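Local coordinates for protein actibind (Aspergillus niger, PDB 3D3Z) that cleaves RNA as a T2-family ribonuclease, probably without base specificity but with a preference for adenylic acid, at residues S73-T76 with S77-A81; V144-F147 with K148-S152; T154-D158 with A159-P163. All coordinates share one frame; numbering follows the deposited sequence.

Interaction 1: residues S73-T76 with S77-A81; sequences SNIT and SILEA. With NAG (2-acetamido-2-deoxy-beta-D-glucopyranose), chain B.
Asn74 and Ile78 meet one turn apart in the first turn of helix 75-81, with Asn74 at the N-cap position. Asn74 carries an N-linked glycan: its ND2 is joined covalently to C1 of N-acetylglucosamine. The side chain makes no capping bond. Its CG sits between the backbone N and the carbonyl carbon (chi1 62°), and the amide lies alongside the CD1 end of Ile78. Asn74 OD1 comes within 3.2 Å of Ile78 CD1. The backbones are joined as well, Ile78 N donating to Asn74 O at 2.9 Å, nearly along the C=O axis.

The acetamido group of the sugar reaches back along the helix: its methyl C8 lies 3.3 Å from Ser77 O and 3.6 Å from Ala81 CB.

The next two residues continue the i to i+4 backbone pattern. Leu79 N donates to Ile75 O, and Glu80 N to Thr76 O. Ile75 and Leu79 run alongside each other in the same direction, and touch through Ile75 CG2 and Leu79 CD1 at 4.1 Å. This is the buried side of the helix. Ile75 packs on Trp108 of helix 104-116 and Phe140 of helix 134-147, and Leu79 packs on helix 85-94.

Glu105 positions the start of the helix. One carboxylate oxygen bonds the backbone N of Ile75, and the other bonds Thr76 OG1. Thr76 thus turns its hydroxyl to Glu105 and its methyl to Glu80, whose chain lies alongside it. Thr76 CG2 is 3.7 Å from Glu80 OE2.

Interaction 2: residues V144-F147 with K148-S152; sequences VDLF and KTLDS
Val144 and Lys148 touch one turn apart at the C-terminal end of helix 134-147, where a type I beta turn from Phe147 to Leu150 leads the chain out. Their side chains slant across each other. The lysine is extended beyond CG, and its CE lies 3.7 Å from Val144 CG1. The backbone bond from Lys148 N to Val144 O is the regular helical one.

The aliphatic part of Lys148 thus lies against Val144, while its ammonium group reaches a water. That water accepts from Lys148 NZ at 2.9 Å and donates to Asp145 OD1 at 2.6 Å. The charged atoms themselves stay 5.0 Å apart (Asp145 OD1 to Lys148 NZ), and the water bridges them. Asp145 OD1 is also bonded by Gln141, and Lys148 makes a cation-pi contact with Tyr90.

Leu146 and Leu150 are both buried. Leu146 CG is 4.3 Å from Leu150 CD1, and both side chains pack on Phe203 of strand 195-206. Phe147 is also buried, between strands 29-35 and 49-56 and the tyrosines of helix 85-94. In the turn, Leu150 N donates to Phe147 O from above the carbonyl plane.

Asp151 then caps helix 152-158 from its N-cap position, and its OD2 bonds Thr154 OG1.

The carbonyl of Leu146 is gripped twice by one residue. Thr149 holds its hydroxyl between its backbone N and carbonyl carbon (chi1 66°), which turns OG1 back to Leu146. Thr149 N donates to Leu146 O from 55° out of the carbonyl plane. Thr149 OG1 donates to the same oxygen at 2.6 Å, in the plane and on a lone pair.

Interaction 3: residues T154-D158 with A159-P163; sequences TALSD and AGITP
Leu156 lays its CD2 methyl against both methyls of Ile161, 4.0 Å from Ile161 CG2 and 4.1 Å from Ile161 CD1. The two side chains meet at a slant, and both are buried. They are brought together by a Schellman motif that ends helix 152-158 and folds the chain back on its last turn. Such a motif characteristically places an apolar residue of the helix against one just past its end.

Two backbone bonds define the motif. Ile161 N donates to Leu156 O at 2.9 Å, and Gly160 N donates to Ser157 O at 2.9 Å. Both donors stand above their carbonyl planes, the glycine by 67°. This is how the reversing chain reaches carbonyls that the helix can no longer serve. Leu156 O also receives a weak bond from Ala159 N.

Gly160 is the C-prime residue. Its positive phi (73°) makes the reversal possible, and a residue without a side chain adopts it readily.

Beyond the glycine the chain returns beside Ser157. The hydroxyl of Ser157 is anti to its own backbone N (chi1 -166°), which brings OG alongside the methyl of Thr162. Ser157 OG is 3.6 Å from Thr162 CG2. The backbone is close here too: Ser157 CA makes a CH···O contact with Ile161 O at 3.6 Å. The same carbonyl oxygen, Ile161 O, lies 3.4 Å from Leu156 CB.

Around the motif, Leu156 and Ala159 pack on Ala177 of helix 171-179, and Ala155 packs on Leu178 of that helix. Leu156 also meets Tyr232, which Pro163 touches as well. The turn therefore joins helix 152-158 to helix 171-179 and to the loop that carries Tyr232, while Pro163 reaches Trp36 just past strand 29-35.

The three contacts follow one another along the chain. Interactions 1 and 3 lie on opposite sides of the chain's centre, with their own centres 36 Å apart. Interaction 2 lies nearer the middle, 23 Å from interaction 1 and 16 Å from interaction 3 between centres; it adjoins the latter in sequence. Interactions 1 and 2 both pack against helix 85-94. They also approach the predicted active site: the side chain of Ile75 is about 8 Å from that of Glu111, and the side chain of Phe147 is about 8 Å from that of His51. The bound D3Z nucleoside is about 12 Å from Ile75 and about 11 Å from Phe147, side chain to ligand. Interaction 3 is remote from these sites.

Interaction 1: residues S73-T76 with S77-A81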
loop_
_atom_site.group_PDB
_atom_site.type_symbol
_atom_site.label_atom_id
_atom_site.label_comp_id
_atom_site.label_asym_id
_atom_site.label_seq_id
_atom_site.Cartn_x
_atom_site.Cartn_y
_atom_site.Cartn_z
ATOM N N SER A 73 18.526 -6.985 4.209
ATOM C CA SER A 73 18.087 -8.364 4.300
ATOM C C SER A 73 17.793 -8.729 5.735
ATOM O O SER A 73 17.880 -9.886 6.135
ATOM C CB SER A 73 19.143 -9.280 3.662
ATOM O OG SER A 73 20.346 -9.281 4.414
ATOM N N ASN A 74 17.423 -7.734 6.526
ATOM C CA ASN A 74 17.151 -7.935 7.924
ATOM C C ASN A 74 16.057 -7.061 8.491
ATOM O O ASN A 74 16.197 -6.498 9.597
ATOM C CB ASN A 74 18.436 -7.733 8.740
ATOM C CG ASN A 74 19.003 -6.301 8.618
ATOM O OD1 ASN A 74 18.605 -5.505 7.744
ATOM N ND2 ASN A 74 19.884 -5.961 9.559
ATOM N N ILE A 75 14.948 -6.950 7.759
ATOM C CA ILE A 75 13.842 -6.092 8.201
ATOM C C ILE A 75 13.318 -6.410 9.566
ATOM O O ILE A 75 13.066 -5.491 10.368
ATOM C CB ILE A 75 12.650 -6.112 7.134
ATOM C CG1 ILE A 75 13.094 -5.602 5.751
ATOM C CG2 ILE A 75 11.426 -5.370 7.674
ATOM C CD1 ILE A 75 13.730 -4.177 5.660
ATOM N N THR A 76 13.120 -7.704 9.854
ATOM C CA THR A 76 12.580 -8.135 11.127
ATOM C C THR A 76 13.507 -7.660 12.296
ATOM O O THR A 76 13.085 -7.161 13.322
ATOM C CB THR A 76 12.457 -9.672 11.118
ATOM O OG1 THR A 76 11.476 -10.023 10.136
ATOM C CG2 THR A 76 12.018 -10.223 12.502
ATOM N N SER A 77 14.798 -7.860 12.120
ATOM C CA SER A 77 15.774 -7.348 13.078
ATOM C C SER A 77 15.800 -5.829 13.220
ATOM O O SER A 77 15.976 -5.328 14.336
ATOM C CB SER A 77 17.158 -7.791 12.660
ATOM O OG SER A 77 17.198 -9.210 12.737
ATOM N N ILE A 78 15.590 -5.108 12.120
ATOM C CA ILE A 78 15.571 -3.645 12.167
ATOM C C ILE A 78 14.377 -3.202 13.008
ATOM O O ILE A 78 14.510 -2.367 13.917
ATOM C CB ILE A 78 15.526 -3.041 10.780
ATOM C CG1 ILE A 78 16.876 -3.207 10.063
ATOM C CG2 ILE A 78 15.161 -1.619 10.880
ATOM C CD1 ILE A 78 16.867 -2.965 8.621
ATOM N N LEU A 79 13.222 -3.821 12.769
ATOM C CA LEU A 79 12.022 -3.473 13.522
ATOM C C LEU A 79 12.159 -3.816 15.006
ATOM O O LEU A 79 11.739 -3.034 15.863
ATOM C CB LEU A 79 10.747 -4.159 12.968
ATOM C CG LEU A 79 10.359 -3.707 11.517
ATOM C CD1 LEU A 79 9.106 -4.485 10.963
ATOM C CD2 LEU A 79 10.149 -2.215 11.320
ATOM N N GLU A 80 12.718 -4.981 15.299
ATOM C CA GLU A 80 12.950 -5.381 16.686
ATOM C C GLU A 80 13.894 -4.442 17.419
ATOM O O GLU A 80 13.602 -4.020 18.508
ATOM C CB GLU A 80 13.507 -6.778 16.745
ATOM C CG GLU A 80 12.423 -7.843 16.428
ATOM C CD GLU A 80 12.960 -9.218 16.078
ATOM O OE1 GLU A 80 14.150 -9.354 15.652
ATOM O OE2 GLU A 80 12.156 -10.180 16.192
ATOM N N ALA A 81 15.009 -4.106 16.787
ATOM C CA ALA A 81 15.967 -3.146 17.337
ATOM C C ALA A 81 15.356 -1.774 17.627
ATOM O O ALA A 81 15.759 -1.101 18.563
ATOM C CB ALA A 81 17.159 -3.045 16.425
HETATM C C1 NAG B . 20.633 -4.731 9.373
HETATM C C2 NAG B . 21.314 -4.325 10.704
HETATM C C3 NAG B . 22.140 -3.065 10.482
HETATM C C4 NAG B . 23.045 -3.211 9.290
HETATM C C5 NAG B . 22.222 -3.611 8.053
HETATM C C6 NAG B . 23.047 -3.727 6.772
HETATM C C7 NAG B . 20.046 -4.891 12.724
HETATM C C8 NAG B . 19.110 -4.486 13.829
HETATM N N2 NAG B . 20.346 -4.033 11.743
HETATM O O3 NAG B . 22.858 -2.736 11.661
HETATM O O4 NAG B . 23.650 -1.946 9.150
HETATM O O5 NAG B . 21.569 -4.840 8.332
HETATM O O6 NAG B . 24.119 -4.618 6.975
HETATM O O7 NAG B . 20.498 -6.032 12.744
#

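Interaction 2: residues V144-F147 with K148-S152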
loop_
_atom_site.group_PDB
_atom_site.type_symbol
_atom_site.label_atom_id
_atom_site.label_comp_id
_atom_site.label_asym_id
_atom_site.label_seq_id
_atom_site.Cartn_x
_atom_site.Cartn_y
_atom_site.Cartn_z
ATOM N N VAL A 144 1.244 0.707 7.114
ATOM C CA VAL A 144 0.236 0.197 8.049
ATOM C C VAL A 144 -0.789 1.266 8.392
ATOM O O VAL A 144 -2.013 1.019 8.353
ATOM C CB VAL A 144 0.876 -0.405 9.351
ATOM C CG1 VAL A 144 -0.188 -0.550 10.506
ATOM C CG2 VAL A 144 1.518 -1.804 9.057
ATOM N N ASP A 145 -0.297 2.476 8.695
ATOM C CA ASP A 145 -1.202 3.570 9.049
ATOM C C ASP A 145 -2.212 3.863 7.914
ATOM O O ASP A 145 -3.395 4.049 8.164
ATOM C CB ASP A 145 -0.427 4.857 9.386
ATOM C CG ASP A 145 0.323 4.776 10.708
ATOM O OD1 ASP A 145 0.040 3.890 11.528
ATOM O OD2 ASP A 145 1.155 5.660 10.920
ATOM N N LEU A 146 -1.720 3.899 6.691
ATOM C CA LEU A 146 -2.576 4.179 5.513
ATOM C C LEU A 146 -3.519 3.008 5.220
ATOM O O LEU A 146 -4.728 3.192 5.025
ATOM C CB LEU A 146 -1.693 4.467 4.331
ATOM C CG LEU A 146 -2.377 5.096 3.134
ATOM C CD1 LEU A 146 -3.003 6.463 3.473
ATOM C CD2 LEU A 146 -1.314 5.222 2.049
ATOM N N PHE A 147 -2.975 1.806 5.242
ATOM C CA PHE A 147 -3.811 0.593 5.094
ATOM C C PHE A 147 -4.990 0.577 6.047
ATOM O O PHE A 147 -6.129 0.234 5.651
ATOM C CB PHE A 147 -2.949 -0.631 5.319
ATOM C CG PHE A 147 -3.705 -1.930 5.337
ATOM C CD1 PHE A 147 -4.164 -2.507 4.177
ATOM C CD2 PHE A 147 -3.870 -2.606 6.499
ATOM C CE1 PHE A 147 -4.811 -3.718 4.189
ATOM C CE2 PHE A 147 -4.528 -3.835 6.558
ATOM C CZ PHE A 147 -5.023 -4.406 5.359
ATOM N N LYS A 148 -4.753 0.946 7.314
ATOM C CA LYS A 148 -5.849 0.979 8.297
ATOM C C LYS A 148 -7.011 1.868 7.856
ATOM O O LYS A 148 -8.141 1.669 8.281
ATOM C CB LYS A 148 -5.363 1.414 9.676
ATOM C CG LYS A 148 -4.554 0.353 10.378
ATOM C CD LYS A 148 -3.853 0.938 11.543
ATOM C CE LYS A 148 -3.356 -0.122 12.419
ATOM N NZ LYS A 148 -2.886 0.439 13.710
ATOM N N THR A 149 -6.752 2.832 7.009
ATOM C CA THR A 149 -7.821 3.734 6.619
ATOM C C THR A 149 -8.597 3.200 5.395
ATOM O O THR A 149 -9.521 3.860 4.913
ATOM C CB THR A 149 -7.284 5.152 6.289
ATOM O OG1 THR A 149 -6.459 5.102 5.133
ATOM C CG2 THR A 149 -6.492 5.790 7.478
ATOM N N LEU A 150 -8.182 2.049 4.863
ATOM C CA LEU A 150 -8.662 1.548 3.557
ATOM C C LEU A 150 -9.174 0.136 3.713
ATOM O O LEU A 150 -8.589 -0.784 3.152
ATOM C CB LEU A 150 -7.491 1.575 2.560
ATOM C CG LEU A 150 -7.009 2.957 2.166
ATOM C CD1 LEU A 150 -5.671 2.886 1.464
ATOM C CD2 LEU A 150 -8.051 3.641 1.286
ATOM N N ASP A 151 -10.219 -0.026 4.529
ATOM C CA ASP A 151 -10.801 -1.323 4.832
ATOM C C ASP A 151 -11.751 -1.720 3.664
ATOM O O ASP A 151 -12.966 -1.546 3.723
ATOM C CB ASP A 151 -11.518 -1.300 6.173
ATOM C CG ASP A 151 -12.105 -2.643 6.566
ATOM O OD1 ASP A 151 -12.022 -3.646 5.823
ATOM O OD2 ASP A 151 -12.710 -2.697 7.654
ATOM N N SER A 152 -11.124 -2.251 2.629
ATOM C CA SER A 152 -11.743 -2.811 1.426
ATOM C C SER A 152 -12.850 -3.815 1.723
ATOM O O SER A 152 -13.937 -3.720 1.151
ATOM C CB SER A 152 -10.614 -3.464 0.599
ATOM O OG SER A 152 -9.676 -2.487 0.219
HETATM O O HOH W 1 -1.624 2.986 13.284
#

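Interaction 3: residues T154-D158 with A159-P163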
loop_
_atom_site.group_PDB
_atom_site.type_symbol
_atom_site.label_atom_id
_atom_site.label_comp_id
_atom_site.label_asym_id
_atom_site.label_seq_id
_atom_site.Cartn_x
_atom_site.Cartn_y
_atom_site.Cartn_z
ATOM N N THR A 154 -14.832 -4.209 4.328
ATOM C CA THR A 154 -16.009 -3.545 4.856
ATOM C C THR A 154 -16.658 -2.620 3.835
ATOM O O THR A 154 -17.874 -2.568 3.746
ATOM C CB THR A 154 -15.686 -2.772 6.124
ATOM O OG1 THR A 154 -15.220 -3.705 7.096
ATOM C CG2 THR A 154 -16.945 -2.104 6.687
ATOM N N ALA A 155 -15.864 -1.899 3.067
ATOM C CA ALA A 155 -16.437 -1.038 2.036
ATOM C C ALA A 155 -17.248 -1.889 1.029
ATOM O O ALA A 155 -18.319 -1.469 0.567
ATOM C CB ALA A 155 -15.361 -0.262 1.333
ATOM N N LEU A 156 -16.707 -3.051 0.665
ATOM C CA LEU A 156 -17.388 -3.993 -0.234
ATOM C C LEU A 156 -18.621 -4.585 0.440
ATOM O O LEU A 156 -19.715 -4.572 -0.124
ATOM C CB LEU A 156 -16.438 -5.094 -0.746
ATOM C CG LEU A 156 -15.390 -4.636 -1.783
ATOM C CD1 LEU A 156 -14.231 -5.639 -1.864
ATOM C CD2 LEU A 156 -15.955 -4.388 -3.183
ATOM N N SER A 157 -18.449 -5.082 1.646
ATOM C CA SER A 157 -19.546 -5.628 2.417
ATOM C C SER A 157 -20.767 -4.710 2.534
ATOM O O SER A 157 -21.925 -5.195 2.460
ATOM C CB SER A 157 -19.081 -5.956 3.826
ATOM O OG SER A 157 -20.040 -6.758 4.460
ATOM N N ASP A 158 -20.499 -3.418 2.760
ATOM C CA ASP A 158 -21.524 -2.387 3.003
ATOM C C ASP A 158 -22.357 -2.124 1.755
ATOM O O ASP A 158 -23.456 -1.569 1.839
ATOM C CB ASP A 158 -20.880 -1.039 3.367
ATOM C CG ASP A 158 -20.347 -0.977 4.786
ATOM O OD1 ASP A 158 -20.640 -1.863 5.625
ATOM O OD2 ASP A 158 -19.616 0.001 5.056
ATOM N N ALA A 159 -21.757 -2.429 0.606
ATOM C CA ALA A 159 -22.376 -2.353 -0.703
ATOM C C ALA A 159 -22.903 -3.718 -1.145
ATOM O O ALA A 159 -23.187 -3.902 -2.314
ATOM C CB ALA A 159 -21.355 -1.852 -1.703
ATOM N N GLY A 160 -23.037 -4.666 -0.210
ATOM C CA GLY A 160 -23.566 -5.996 -0.493
ATOM C C GLY A 160 -22.659 -6.942 -1.273
ATOM O O GLY A 160 -23.139 -7.937 -1.839
ATOM N N ILE A 161 -21.354 -6.662 -1.308
ATOM C CA ILE A 161 -20.384 -7.493 -2.035
ATOM C C ILE A 161 -19.518 -8.258 -0.998
ATOM O O ILE A 161 -18.633 -7.690 -0.351
ATOM C CB ILE A 161 -19.506 -6.632 -2.973
ATOM C CG1 ILE A 161 -20.369 -5.912 -4.034
ATOM C CG2 ILE A 161 -18.457 -7.476 -3.644
ATOM C CD1 ILE A 161 -19.737 -4.713 -4.650
ATOM N N THR A 162 -19.844 -9.528 -0.789
ATOM C CA THR A 162 -19.143 -10.360 0.175
ATOM C C THR A 162 -18.644 -11.646 -0.502
ATOM O O THR A 162 -19.173 -12.089 -1.551
ATOM C CB THR A 162 -20.033 -10.663 1.398
ATOM O OG1 THR A 162 -21.187 -11.406 0.991
ATOM C CG2 THR A 162 -20.471 -9.376 2.075
ATOM N N PRO A 163 -17.564 -12.239 0.040
ATOM C CA PRO A 163 -17.096 -13.445 -0.612
ATOM C C PRO A 163 -18.179 -14.529 -0.689
ATOM O O PRO A 163 -18.961 -14.689 0.240
ATOM C CB PRO A 163 -15.911 -13.894 0.280
ATOM C CG PRO A 163 -15.435 -12.634 0.943
ATOM C CD PRO A 163 -16.707 -11.852 1.189
#